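PDB 2EBF: dermonecrotic toxin from Pasteurella multocida, which acts as a potent mitogen and induces bone resorption, and is associated with the severe progressive form of atrophic rhinitis in pigs. Local coordinates for residues Lys497-Ser509 / Pro518-Val530. Numbering follows the deposited sequence.
Sequences KFVVFADSSLLNS and PGLVQYLKIPATV
Within the C2 domain of the toxin, strand 498-502 of a mixed six-stranded sheet runs into helix 504-507, whose C-terminal end meets the N-terminal end of helix 520-524. Two carbonyls of the first helix take up amides from the second: Leu520 N donates to Leu506 O at 2.9 Å and Val521 N to Leu507 O at 3.1 Å, both nearly straight and in the carbonyl planes. Gly519, the N-cap residue, lies so close that its CA is 3.2 Å from Leu507 O, a CA-H...O contact.

Both polar atoms of the Gln522 amide are engaged. Its NE2 gives a straight bond (172°) to a lone pair of Asn508 OD1 at 3.0 Å, the acceptor lying in the Gln522 amide plane while the two amide planes are turned 41° apart. A bend at chi2 (75°) folds the chain back, and OE1 accepts from Gly519 N at the N-cap of its own helix. Asn508 OD1 also accepts a hydrogen bond from a water, which in turn accepts from Ala528 N, and Asn508 ND2 donates to Leu540 O.

Beneath this polar seam the contact is apolar. Leu520 CD1 reaches Ala502 CB at 3.7 Å and also touches Leu506 CB. At the start of the strand, Leu524 CD1 and Ile526 CD1 both meet Phe498 CE1, the latter at 3.7 Å, and helix 473-490 adds Ala487 against Leu520.

Together the bonds fix the Gln522 amide's rotation and pair the buried carbonyls and amides where the helices meet. Because the acceptors, Leu506 O and Leu507 O, lie at a helix end and the donors, Leu520 N and Val521 N, at a helix start, this buried pairing would probably be modestly favourable electrostatically.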
loop_
_atom_site.group_PDB
_atom_site.type_symbol
_atom_site.label_atom_id
_atom_site.label_comp_id
_atom_site.label_asym_id
_atom_site.label_seq_id
_atom_site.Cartn_x
_atom_site.Cartn_y
_atom_site.Cartn_z
ATOM N N LYS A 497 -15.682 22.323 12.144
ATOM C CA LYS A 497 -16.720 21.582 12.853
ATOM C C LYS A 497 -17.594 20.957 11.777
ATOM O O LYS A 497 -18.224 21.659 10.995
ATOM C CB LYS A 497 -17.537 22.512 13.749
ATOM C CG LYS A 497 -16.766 23.050 14.943
ATOM C CD LYS A 497 -17.580 24.090 15.697
ATOM C CE LYS A 497 -16.948 24.436 17.039
ATOM N NZ LYS A 497 -17.750 25.483 17.732
ATOM N N PHE A 498 -17.590 19.633 11.708
ATOM C CA PHE A 498 -18.152 18.956 10.552
ATOM C C PHE A 498 -19.163 17.888 10.938
ATOM O O PHE A 498 -19.211 17.437 12.087
ATOM C CB PHE A 498 -17.029 18.332 9.709
ATOM C CG PHE A 498 -16.216 17.307 10.454
ATOM C CD1 PHE A 498 -16.583 15.965 10.440
ATOM C CD2 PHE A 498 -15.094 17.690 11.198
ATOM C CE1 PHE A 498 -15.837 15.011 11.133
ATOM C CE2 PHE A 498 -14.348 16.739 11.904
ATOM C CZ PHE A 498 -14.726 15.404 11.873
ATOM N N VAL A 499 -19.959 17.491 9.951
ATOM C CA VAL A 499 -20.817 16.320 10.041
ATOM C C VAL A 499 -20.506 15.422 8.841
ATOM O O VAL A 499 -20.336 15.916 7.726
ATOM C CB VAL A 499 -22.314 16.727 10.020
ATOM C CG1 VAL A 499 -23.202 15.506 9.881
ATOM C CG2 VAL A 499 -22.680 17.553 11.264
ATOM N N VAL A 500 -20.417 14.112 9.067
ATOM C CA VAL A 500 -20.165 13.160 7.982
ATOM C C VAL A 500 -21.311 12.169 7.877
ATOM O O VAL A 500 -21.821 11.695 8.894
ATOM C CB VAL A 500 -18.853 12.341 8.182
ATOM C CG1 VAL A 500 -18.421 11.643 6.871
ATOM C CG2 VAL A 500 -17.743 13.202 8.670
ATOM N N PHE A 501 -21.699 11.855 6.643
ATOM C CA PHE A 501 -22.671 10.804 6.373
ATOM C C PHE A 501 -21.989 9.670 5.628
ATOM O O PHE A 501 -21.397 9.883 4.569
ATOM C CB PHE A 501 -23.842 11.346 5.549
ATOM C CG PHE A 501 -24.673 12.354 6.281
ATOM C CD1 PHE A 501 -25.766 11.943 7.049
ATOM C CD2 PHE A 501 -24.361 13.714 6.215
ATOM C CE1 PHE A 501 -26.537 12.864 7.735
ATOM C CE2 PHE A 501 -25.132 14.657 6.895
ATOM C CZ PHE A 501 -26.219 14.238 7.661
ATOM N N ALA A 502 -22.090 8.465 6.179
ATOM C CA ALA A 502 -21.384 7.317 5.625
ATOM C C ALA A 502 -22.072 6.005 5.955
ATOM O O ALA A 502 -22.772 5.899 6.965
ATOM C CB ALA A 502 -19.936 7.292 6.127
ATOM N N ASP A 503 -21.860 5.017 5.088
ATOM C CA ASP A 503 -22.353 3.661 5.272
ATOM C C ASP A 503 -21.812 3.101 6.594
ATOM O O ASP A 503 -20.698 3.435 7.012
ATOM C CB ASP A 503 -21.919 2.823 4.055
ATOM C CG ASP A 503 -22.545 1.451 4.026
ATOM O OD1 ASP A 503 -21.971 0.532 4.649
ATOM O OD2 ASP A 503 -23.590 1.281 3.355
ATOM N N SER A 504 -22.603 2.280 7.285
ATOM C CA SER A 504 -22.166 1.759 8.593
ATOM C C SER A 504 -20.834 1.001 8.554
ATOM O O SER A 504 -20.043 1.073 9.498
ATOM C CB SER A 504 -23.264 0.914 9.239
ATOM O OG SER A 504 -24.274 1.770 9.769
ATOM N N SER A 505 -20.576 0.315 7.445
ATOM C CA SER A 505 -19.291 -0.364 7.211
ATOM C C SER A 505 -18.066 0.571 7.185
ATOM O O SER A 505 -16.918 0.115 7.290
ATOM C CB SER A 505 -19.359 -1.158 5.909
ATOM O OG SER A 505 -19.483 -0.294 4.793
ATOM N N LEU A 506 -18.300 1.871 7.028
ATOM C CA LEU A 506 -17.197 2.830 7.001
ATOM C C LEU A 506 -17.028 3.505 8.356
ATOM O O LEU A 506 -15.924 3.895 8.731
ATOM C CB LEU A 506 -17.419 3.885 5.903
ATOM C CG LEU A 506 -17.664 3.372 4.474
ATOM C CD1 LEU A 506 -17.980 4.532 3.540
ATOM C CD2 LEU A 506 -16.464 2.553 3.943
ATOM N N LEU A 507 -18.137 3.624 9.079
ATOM C CA LEU A 507 -18.216 4.398 10.318
ATOM C C LEU A 507 -17.343 3.863 11.438
ATOM O O LEU A 507 -16.481 4.579 11.947
ATOM C CB LEU A 507 -19.670 4.453 10.802
ATOM C CG LEU A 507 -20.670 5.205 9.916
ATOM C CD1 LEU A 507 -22.088 5.035 10.431
ATOM C CD2 LEU A 507 -20.304 6.667 9.879
ATOM N N ASN A 508 -17.605 2.612 11.827
ATOM C CA ASN A 508 -16.902 1.929 12.915
ATOM C C ASN A 508 -15.945 0.858 12.394
ATOM O O ASN A 508 -15.702 0.779 11.185
ATOM C CB ASN A 508 -17.919 1.321 13.894
ATOM C CG ASN A 508 -18.583 2.380 14.772
ATOM O OD1 ASN A 508 -17.905 3.220 15.378
ATOM N ND2 ASN A 508 -19.910 2.343 14.844
ATOM N N SER A 509 -15.403 0.040 13.296
ATOM C CA SER A 509 -14.348 -0.904 12.928
ATOM C C SER A 509 -14.853 -2.020 12.040
ATOM O O SER A 509 -16.039 -2.354 12.060
ATOM C CB SER A 509 -13.636 -1.472 14.162
ATOM O OG SER A 509 -13.046 -0.431 14.930
ATOM N N PRO A 518 -9.819 0.372 11.853
ATOM C CA PRO A 518 -10.671 1.308 12.584
ATOM C C PRO A 518 -11.574 2.037 11.605
ATOM O O PRO A 518 -11.250 2.111 10.418
ATOM C CB PRO A 518 -9.669 2.286 13.217
ATOM C CG PRO A 518 -8.346 1.580 13.164
ATOM C CD PRO A 518 -8.400 0.754 11.926
ATOM N N GLY A 519 -12.695 2.559 12.092
ATOM C CA GLY A 519 -13.634 3.257 11.231
ATOM C C GLY A 519 -13.301 4.730 11.127
ATOM O O GLY A 519 -12.387 5.219 11.805
ATOM N N LEU A 520 -14.053 5.450 10.303
ATOM C CA LEU A 520 -13.845 6.899 10.131
ATOM C C LEU A 520 -13.896 7.599 11.473
ATOM O O LEU A 520 -13.171 8.561 11.731
ATOM C CB LEU A 520 -14.954 7.500 9.267
ATOM C CG LEU A 520 -14.995 7.347 7.758
ATOM C CD1 LEU A 520 -16.447 7.418 7.309
ATOM C CD2 LEU A 520 -14.157 8.436 7.070
ATOM N N VAL A 521 -14.778 7.085 12.322
ATOM C CA VAL A 521 -15.163 7.704 13.566
ATOM C C VAL A 521 -14.034 7.559 14.592
ATOM O O VAL A 521 -13.719 8.502 15.329
ATOM C CB VAL A 521 -16.542 7.101 13.938
ATOM C CG1 VAL A 521 -16.643 6.536 15.326
ATOM C CG2 VAL A 521 -17.649 8.024 13.534
ATOM N N GLN A 522 -13.387 6.394 14.595
ATOM C CA GLN A 522 -12.186 6.199 15.418
ATOM C C GLN A 522 -11.036 7.083 14.963
ATOM O O GLN A 522 -10.405 7.753 15.783
ATOM C CB GLN A 522 -11.770 4.731 15.444
ATOM C CG GLN A 522 -12.694 3.874 16.274
ATOM C CD GLN A 522 -14.015 3.600 15.594
ATOM O OE1 GLN A 522 -14.062 3.345 14.391
ATOM N NE2 GLN A 522 -15.098 3.624 16.365
ATOM N N TYR A 523 -10.754 7.089 13.664
ATOM C CA TYR A 523 -9.688 7.944 13.156
ATOM C C TYR A 523 -9.962 9.421 13.387
ATOM O O TYR A 523 -9.038 10.166 13.685
ATOM C CB TYR A 523 -9.411 7.684 11.680
ATOM C CG TYR A 523 -8.564 6.461 11.414
ATOM C CD1 TYR A 523 -7.187 6.462 11.676
ATOM C CD2 TYR A 523 -9.131 5.313 10.875
ATOM C CE1 TYR A 523 -6.400 5.335 11.421
ATOM C CE2 TYR A 523 -8.351 4.181 10.607
ATOM C CZ TYR A 523 -6.993 4.201 10.881
ATOM O OH TYR A 523 -6.230 3.079 10.617
ATOM N N LEU A 524 -11.224 9.839 13.276
ATOM C CA LEU A 524 -11.570 11.263 13.405
ATOM C C LEU A 524 -11.886 11.690 14.844
ATOM O O LEU A 524 -12.127 12.873 15.108
ATOM C CB LEU A 524 -12.721 11.646 12.459
ATOM C CG LEU A 524 -12.456 11.570 10.945
ATOM C CD1 LEU A 524 -13.737 11.879 10.159
ATOM C CD2 LEU A 524 -11.314 12.524 10.508
ATOM N N LYS A 525 -11.872 10.731 15.768
ATOM C CA LYS A 525 -12.088 11.009 17.194
ATOM C C LYS A 525 -13.498 11.568 17.461
ATOM O O LYS A 525 -13.670 12.490 18.260
ATOM C CB LYS A 525 -11.027 11.974 17.753
ATOM C CG LYS A 525 -9.553 11.614 17.472
ATOM C CD LYS A 525 -8.928 12.448 16.349
ATOM C CE LYS A 525 -8.772 13.913 16.731
ATOM N NZ LYS A 525 -8.246 14.742 15.598
ATOM N N ILE A 526 -14.495 11.012 16.782
ATOM C CA ILE A 526 -15.888 11.463 16.923
ATOM C C ILE A 526 -16.797 10.258 17.162
ATOM O O ILE A 526 -16.352 9.132 17.000
ATOM C CB ILE A 526 -16.355 12.263 15.677
ATOM C CG1 ILE A 526 -16.270 11.396 14.402
ATOM C CG2 ILE A 526 -15.541 13.566 15.566
ATOM C CD1 ILE A 526 -16.780 12.080 13.131
ATOM N N PRO A 527 -18.059 10.486 17.583
ATOM C CA PRO A 527 -18.993 9.357 17.671
ATOM C C PRO A 527 -19.742 9.072 16.363
ATOM O O PRO A 527 -20.040 10.003 15.602
ATOM C CB PRO A 527 -19.979 9.816 18.749
ATOM C CG PRO A 527 -20.025 11.343 18.592
ATOM C CD PRO A 527 -18.667 11.755 18.038
ATOM N N ALA A 528 -20.040 7.798 16.103
ATOM C CA ALA A 528 -20.992 7.433 15.042
ATOM C C ALA A 528 -22.407 7.323 15.591
ATOM O O ALA A 528 -22.623 6.827 16.707
ATOM C CB ALA A 528 -20.599 6.141 14.367
ATOM N N THR A 529 -23.372 7.759 14.790
ATOM C CA THR A 529 -24.772 7.774 15.222
ATOM C C THR A 529 -25.725 7.261 14.150
ATOM O O THR A 529 -25.350 7.108 12.989
ATOM C CB THR A 529 -25.236 9.189 15.658
ATOM O OG1 THR A 529 -25.237 10.074 14.531
ATOM C CG2 THR A 529 -24.365 9.747 16.769
ATOM N N VAL A 530 -26.963 7.000 14.564
ATOM C CA VAL A 530 -28.029 6.565 13.668
ATOM C C VAL A 530 -29.338 7.193 14.134
ATOM O O VAL A 530 -29.492 7.521 15.313
ATOM C CB VAL A 530 -28.223 5.005 13.667
ATOM C CG1 VAL A 530 -27.131 4.303 12.895
ATOM C CG2 VAL A 530 -28.319 4.455 15.095
HETATM O O HOH W 1 -19.308 5.136 17.145
#